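Local coordinates for protein klebicin C activity (PDB 7NNA) that is a bacterial toxin whose Tol-binding domain probably engages the efflux channel TolC of the target cell during import, at residues A19-S22 against A23-A27. Sequence-based numbering, arbitrary orientation. Where two conformers were deposited one is given.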
loop_
_atom_site.group_PDB
_atom_site.type_symbol
_atom_site.label_atom_id
_atom_site.label_comp_id
_atom_site.label_asym_id
_atom_site.label_seq_id
_atom_site.Cartn_x
_atom_site.Cartn_y
_atom_site.Cartn_z
ATOM N N ALA A 19 6.789 -13.945 32.272
ATOM C CA ALA A 19 7.109 -12.571 31.794
ATOM C C ALA A 19 8.120 -12.670 30.620
ATOM O O ALA A 19 8.002 -11.900 29.666
ATOM C CB ALA A 19 7.709 -11.714 32.942
ATOM N N GLU A 20 9.095 -13.594 30.660
ATOM C CA GLU A 20 10.019 -13.731 29.486
ATOM C C GLU A 20 9.242 -14.159 28.260
ATOM O O GLU A 20 9.507 -13.665 27.170
ATOM C CB GLU A 20 11.104 -14.806 29.768
ATOM C CG GLU A 20 12.181 -14.279 30.697
ATOM C CD GLU A 20 13.321 -15.257 30.940
ATOM O OE1 GLU A 20 13.470 -16.218 30.151
ATOM O OE2 GLU A 20 14.077 -15.057 31.918
ATOM N N SER A 21 8.290 -15.102 28.424
ATOM C CA SER A 21 7.494 -15.590 27.278
ATOM C C SER A 21 6.687 -14.452 26.645
ATOM O O SER A 21 6.697 -14.298 25.398
ATOM C CB SER A 21 6.563 -16.763 27.668
ATOM O OG SER A 21 5.601 -16.990 26.619
ATOM N N SER A 22 6.004 -13.638 27.468
ATOM C CA SER A 22 5.200 -12.551 26.867
ATOM C C SER A 22 6.053 -11.407 26.346
ATOM O O SER A 22 5.642 -10.764 25.369
ATOM C CB SER A 22 4.144 -12.033 27.837
ATOM O OG SER A 22 4.746 -11.726 29.080
ATOM N N ALA A 23 7.246 -11.142 26.950
ATOM C CA ALA A 23 8.131 -10.093 26.393
ATOM C C ALA A 23 8.559 -10.569 24.951
ATOM O O ALA A 23 8.640 -9.756 24.018
ATOM C CB ALA A 23 9.375 -9.956 27.221
ATOM N N ALA A 24 8.856 -11.883 24.783
ATOM C CA ALA A 24 9.290 -12.394 23.459
ATOM C C ALA A 24 8.140 -12.270 22.433
ATOM O O ALA A 24 8.387 -11.916 21.289
ATOM C CB ALA A 24 9.724 -13.842 23.554
ATOM N N ILE A 25 6.941 -12.524 22.837
ATOM C CA ILE A 25 5.763 -12.344 21.957
ATOM C C ILE A 25 5.561 -10.859 21.618
ATOM O O ILE A 25 5.216 -10.532 20.457
ATOM C CB ILE A 25 4.516 -13.010 22.563
ATOM C CG1 ILE A 25 4.642 -14.549 22.482
ATOM C CG2 ILE A 25 3.183 -12.525 21.873
ATOM C CD1 ILE A 25 3.722 -15.235 23.440
ATOM N N HIS A 26 5.759 -9.969 22.558
ATOM C CA HIS A 26 5.644 -8.502 22.253
ATOM C C HIS A 26 6.782 -8.100 21.265
ATOM O O HIS A 26 6.543 -7.321 20.317
ATOM C CB HIS A 26 5.699 -7.702 23.564
ATOM C CG HIS A 26 5.745 -6.206 23.399
ATOM N ND1 HIS A 26 6.441 -5.423 24.283
ATOM C CD2 HIS A 26 5.151 -5.405 22.478
ATOM C CE1 HIS A 26 6.250 -4.167 23.875
ATOM N NE2 HIS A 26 5.519 -4.129 22.755
ATOM N N ALA A 27 8.011 -8.649 21.435
ATOM C CA ALA A 27 9.090 -8.342 20.485
ATOM C C ALA A 27 8.678 -8.763 19.046
ATOM O O ALA A 27 8.891 -8.013 18.078
ATOM C CB ALA A 27 10.395 -9.073 20.901
#
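Ser22 and Ala23 sit side by side on one continuous alpha-helix, spanning residues 14-79, which forms a long helical hairpin with helix 93-197. The amide of Ala23 reaches back one turn, and the carbonyl of Ser22 reaches forward one turn. Ala23 N donates to Ala19 O at 2.9 Å, and His26 N to Ser22 O, also at 2.9 Å, with the N-H...O angle at 156°. Ala24 N to Glu20 O and Ile25 N to Ser21 O continue the same i to i+4 pattern, so every carbonyl from Ala19 to Ser22 is used.

Ser22 is the buried residue here. In the conformer described, its hydroxyl stands between the backbone N and the carbonyl carbon (chi1 51°), which turns OG back along the helix to hydrogen-bond Gln18 O of the preceding turn and Asp165 OD2 of helix 93-197; a second conformer was also modelled, so this placement is not exclusive. A small polar side chain suits this place, because it meets both partners without holding the two helices apart. One turn on, the side chain of His26 lies against Ala158, Lys159 and Ala162 of the same partner helix.

Ala23 is exposed, and its CB rests 3.4 Å from Ala19 O; alanine also suits the helical backbone well. On another exposed flank, Ile25 sends CG1 back beside its own backbone N (chi1 -72°), alongside the preceding turn. There Ile25 CD1 lies 3.7 Å from Ser21 O and 4.1 Å from Ser21 OG.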